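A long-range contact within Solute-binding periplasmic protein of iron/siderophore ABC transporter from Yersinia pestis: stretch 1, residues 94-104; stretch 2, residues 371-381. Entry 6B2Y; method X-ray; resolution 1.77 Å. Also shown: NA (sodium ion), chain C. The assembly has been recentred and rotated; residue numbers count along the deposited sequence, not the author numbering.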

# COMPACT_ATOMS: atom_id res chain seq x y z
N GLN A 94 -8.69 4.86 -10.06
CA GLN A 94 -7.75 5.01 -11.16
C GLN A 94 -7.18 3.67 -11.59
O GLN A 94 -7.16 3.34 -12.78
CB GLN A 94 -6.64 5.97 -10.78
CG GLN A 94 -7.13 7.35 -10.42
CD GLN A 94 -6.01 8.23 -9.96
OE1 GLN A 94 -4.99 8.34 -10.65
NE2 GLN A 94 -6.15 8.81 -8.78
N THR A 95 -6.67 2.88 -10.64
CA THR A 95 -6.18 1.55 -11.00
C THR A 95 -7.29 0.70 -11.59
O THR A 95 -7.08 -0.01 -12.57
CB THR A 95 -5.57 0.86 -9.78
OG1 THR A 95 -4.54 1.68 -9.24
CG2 THR A 95 -4.98 -0.49 -10.16
N TYR A 96 -8.49 0.78 -11.01
CA TYR A 96 -9.63 0.03 -11.55
C TYR A 96 -9.86 0.39 -13.02
O TYR A 96 -10.11 -0.49 -13.85
CB TYR A 96 -10.87 0.32 -10.71
CG TYR A 96 -12.11 -0.47 -11.10
CD1 TYR A 96 -12.89 -0.08 -12.19
CD2 TYR A 96 -12.50 -1.59 -10.37
CE1 TYR A 96 -14.02 -0.78 -12.54
CE2 TYR A 96 -13.63 -2.31 -10.73
CZ TYR A 96 -14.38 -1.89 -11.83
OH TYR A 96 -15.52 -2.58 -12.21
N ALA A 97 -9.74 1.68 -13.35
CA ALA A 97 -9.95 2.15 -14.73
C ALA A 97 -8.95 1.52 -15.69
O ALA A 97 -9.32 1.12 -16.81
CB ALA A 97 -9.85 3.67 -14.77
N ILE A 98 -7.68 1.43 -15.29
CA ILE A 98 -6.66 0.90 -16.17
C ILE A 98 -6.91 -0.58 -16.44
O ILE A 98 -6.74 -1.05 -17.57
CB ILE A 98 -5.26 1.13 -15.58
CG1 ILE A 98 -5.00 2.63 -15.41
CG2 ILE A 98 -4.19 0.45 -16.45
CD1 ILE A 98 -4.80 3.37 -16.72
N TYR A 99 -7.33 -1.32 -15.41
CA TYR A 99 -7.69 -2.73 -15.59
C TYR A 99 -8.95 -2.88 -16.44
O TYR A 99 -9.03 -3.78 -17.28
CB TYR A 99 -7.87 -3.40 -14.23
CG TYR A 99 -6.56 -3.89 -13.66
CD1 TYR A 99 -5.75 -3.05 -12.90
CD2 TYR A 99 -6.11 -5.17 -13.92
CE1 TYR A 99 -4.53 -3.50 -12.39
CE2 TYR A 99 -4.90 -5.63 -13.42
CZ TYR A 99 -4.12 -4.80 -12.65
OH TYR A 99 -2.91 -5.27 -12.17
N LYS A 100 -9.94 -2.02 -16.22
CA LYS A 100 -11.19 -2.11 -16.98
C LYS A 100 -10.93 -1.94 -18.47
O LYS A 100 -11.55 -2.63 -19.30
CB LYS A 100 -12.17 -1.05 -16.48
CG LYS A 100 -13.51 -1.04 -17.21
CD LYS A 100 -14.50 -0.09 -16.54
CE LYS A 100 -15.87 -0.18 -17.20
NZ LYS A 100 -16.77 0.93 -16.78
N ALA A 101 -10.02 -1.03 -18.83
CA ALA A 101 -9.72 -0.79 -20.24
C ALA A 101 -9.22 -2.05 -20.93
O ALA A 101 -9.59 -2.33 -22.07
CB ALA A 101 -8.69 0.33 -20.35
N LYS A 102 -8.40 -2.83 -20.23
CA LYS A 102 -7.85 -4.06 -20.78
C LYS A 102 -8.72 -5.28 -20.51
O LYS A 102 -8.68 -6.24 -21.29
CB LYS A 102 -6.45 -4.29 -20.19
CG LYS A 102 -5.62 -5.33 -20.92
CD LYS A 102 -4.15 -5.05 -20.68
CE LYS A 102 -3.29 -5.89 -21.60
NZ LYS A 102 -3.85 -7.26 -21.72
N PHE A 103 -9.50 -5.27 -19.43
CA PHE A 103 -10.28 -6.43 -19.00
C PHE A 103 -11.70 -5.97 -18.70
O PHE A 103 -12.04 -5.69 -17.54
CB PHE A 103 -9.65 -7.10 -17.78
CG PHE A 103 -8.26 -7.60 -18.01
CD1 PHE A 103 -8.03 -8.88 -18.49
CD2 PHE A 103 -7.16 -6.78 -17.74
CE1 PHE A 103 -6.75 -9.34 -18.71
CE2 PHE A 103 -5.87 -7.23 -17.95
CZ PHE A 103 -5.66 -8.52 -18.44
N PRO A 104 -12.56 -5.88 -19.72
CA PRO A 104 -13.91 -5.34 -19.49
C PRO A 104 -14.75 -6.17 -18.55
O PRO A 104 -15.67 -5.63 -17.93
CB PRO A 104 -14.51 -5.31 -20.90
CG PRO A 104 -13.35 -5.36 -21.83
CD PRO A 104 -12.30 -6.17 -21.14
NA NA C . -1.99 -3.60 -10.44
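Stretch 2 (371-381) FLAVEPSGTYW

How does stretch 2 lie on stretch 1? Residues 94-102 are the end of a helix that begins earlier in the chain, whereas stretch 2 is mostly irregular, with Leu372 the first residue after a helix to leave helical phi/psi. From Val374 to Pro376 the backbone is extended, and the segment runs against the direction of the helix: Ala373 lies by the late residues Lys102 and Phe103, Ser377 by Ile98, and the hydroxyl end of Tyr380 comes near Thr95. The backbones come nearest at Tyr99 and Val374, whose CA atoms are 6.9 Å apart. No hydrogen bond links the stretches directly, so packing and bridging waters make the contact.

What happens at the start of stretch 1, around Thr95 and Ile98? Thr95 OG1 and Tyr380 OH are 4.2 Å apart, too far for a direct hydrogen bond, and a water fills the gap, lying 2.7 Å from Thr95 OG1, to which it donates, and 2.6 Å from Tyr380 OH. One turn on, Ile98 points toward stretch 2 and packs against it at two main points: Ile98 CG2 is 4.1 Å from Val374 CB, and Ile98 CD1 is 3.7 Å from Ser377 OG. The m, m rotamer of Ile98 carries CD1 to the serine, whose hydroxyl is hydrogen-bonded elsewhere in the structure.

How does Tyr99 meet stretch 2? Its CA-to-CB bond points sideways, but its end comes nearer to stretch 2, laying one ring face beneath Val374. Val374 CG1 sits 4.0 Å from the centroid of the Tyr99 ring, only 10° off the ring normal, a CH-pi contact, while Val374 CG2 is 3.9 Å from Tyr99 CZ. The hydroxyl serves polar partners as well: a water donates to Tyr99 OH at 2.9 Å and accepts from Ala373 N at 2.7 Å, and the sodium ion is bound by Tyr99 OH at 2.6 Å. The ring that packs against the valine thus also carries a hydroxyl that meets a water and the sodium ion.

How does the contact close at the helix end? Lys102 points toward stretch 2, its CE 3.2 Å from Ala373 O and its CD 4.3 Å from Val374 CG1. Phe103, the first residue to leave helical phi/psi, points toward stretch 2 and offers its ring edge: Phe103 CZ meets Ala373 CB at 3.9 Å, and Phe103 CE2 lies 4.4 Å from Val374 CG1. Val374 thus touches Ile98, Tyr99, Lys102 and Phe103, and has the largest area covered by the other stretch.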

# COMPACT_ATOMS: atom_id res chain seq x y z
N PHE A 371 5.60 -9.09 -13.60
CA PHE A 371 4.54 -9.69 -12.80
C PHE A 371 3.12 -9.33 -13.21
O PHE A 371 2.20 -10.07 -12.86
CB PHE A 371 4.73 -9.34 -11.31
CG PHE A 371 6.07 -9.77 -10.78
CD1 PHE A 371 6.32 -11.10 -10.50
CD2 PHE A 371 7.07 -8.85 -10.57
CE1 PHE A 371 7.56 -11.51 -10.02
CE2 PHE A 371 8.31 -9.25 -10.10
CZ PHE A 371 8.55 -10.58 -9.84
N LEU A 372 2.91 -8.24 -13.95
CA LEU A 372 1.56 -7.74 -14.16
C LEU A 372 1.16 -7.81 -15.63
O LEU A 372 1.98 -8.06 -16.52
CB LEU A 372 1.46 -6.30 -13.64
CG LEU A 372 1.78 -6.16 -12.14
CD1 LEU A 372 1.60 -4.71 -11.75
CD2 LEU A 372 0.89 -7.07 -11.30
N ALA A 373 -0.13 -7.58 -15.88
CA ALA A 373 -0.72 -7.63 -17.21
C ALA A 373 -1.12 -6.27 -17.75
O ALA A 373 -1.72 -6.19 -18.83
CB ALA A 373 -1.95 -8.55 -17.20
N VAL A 374 -0.83 -5.19 -17.03
CA VAL A 374 -1.10 -3.83 -17.47
C VAL A 374 0.21 -3.07 -17.56
O VAL A 374 1.22 -3.44 -16.95
CB VAL A 374 -2.10 -3.10 -16.54
CG1 VAL A 374 -3.47 -3.73 -16.63
CG2 VAL A 374 -1.62 -3.11 -15.10
N GLU A 375 0.18 -1.98 -18.33
CA GLU A 375 1.33 -1.10 -18.41
C GLU A 375 1.34 -0.13 -17.24
O GLU A 375 0.29 0.32 -16.78
CB GLU A 375 1.30 -0.30 -19.72
CG GLU A 375 2.58 -0.40 -20.52
CD GLU A 375 2.98 -1.84 -20.77
OE1 GLU A 375 4.11 -2.23 -20.41
OE2 GLU A 375 2.15 -2.60 -21.32
N PRO A 376 2.53 0.22 -16.75
CA PRO A 376 2.61 1.29 -15.76
C PRO A 376 2.13 2.61 -16.35
O PRO A 376 2.29 2.88 -17.55
CB PRO A 376 4.11 1.35 -15.40
CG PRO A 376 4.81 0.65 -16.50
CD PRO A 376 3.84 -0.37 -17.04
N SER A 377 1.50 3.42 -15.51
CA SER A 377 1.03 4.72 -15.93
C SER A 377 0.87 5.58 -14.69
O SER A 377 0.82 5.08 -13.57
CB SER A 377 -0.29 4.63 -16.70
OG SER A 377 -1.27 4.00 -15.91
N GLY A 378 0.80 6.89 -14.92
CA GLY A 378 0.48 7.80 -13.84
C GLY A 378 1.67 8.18 -12.97
O GLY A 378 2.84 8.03 -13.33
N THR A 379 1.34 8.69 -11.79
CA THR A 379 2.30 9.34 -10.90
C THR A 379 2.05 8.87 -9.48
O THR A 379 0.97 9.10 -8.93
CB THR A 379 2.16 10.86 -10.99
OG1 THR A 379 2.32 11.28 -12.35
CG2 THR A 379 3.18 11.56 -10.09
N TYR A 380 3.05 8.23 -8.87
CA TYR A 380 2.87 7.66 -7.54
C TYR A 380 3.76 8.30 -6.48
O TYR A 380 3.68 7.92 -5.31
CB TYR A 380 3.12 6.15 -7.60
CG TYR A 380 2.06 5.40 -8.36
CD1 TYR A 380 2.16 5.23 -9.74
CD2 TYR A 380 0.97 4.86 -7.72
CE1 TYR A 380 1.19 4.53 -10.45
CE2 TYR A 380 -0.00 4.15 -8.42
CZ TYR A 380 0.11 4.00 -9.78
OH TYR A 380 -0.86 3.30 -10.47
N TRP A 381 4.61 9.25 -6.85
CA TRP A 381 5.40 10.01 -5.90
C TRP A 381 5.78 11.32 -6.58
O TRP A 381 5.73 11.42 -7.81
CB TRP A 381 6.64 9.24 -5.44
CG TRP A 381 7.43 8.65 -6.56
CD1 TRP A 381 8.36 9.30 -7.34
CD2 TRP A 381 7.37 7.31 -7.04
NE1 TRP A 381 8.88 8.43 -8.27
CE2 TRP A 381 8.29 7.20 -8.11
CE3 TRP A 381 6.63 6.17 -6.67
CZ2 TRP A 381 8.48 6.02 -8.82
CZ3 TRP A 381 6.83 4.99 -7.37
CH2 TRP A 381 7.74 4.92 -8.43
O HOH W 1 -1.91 1.20 -9.43
O HOH W 2 -1.83 -7.43 -13.79
O HOH W 3 -1.55 -0.87 -11.25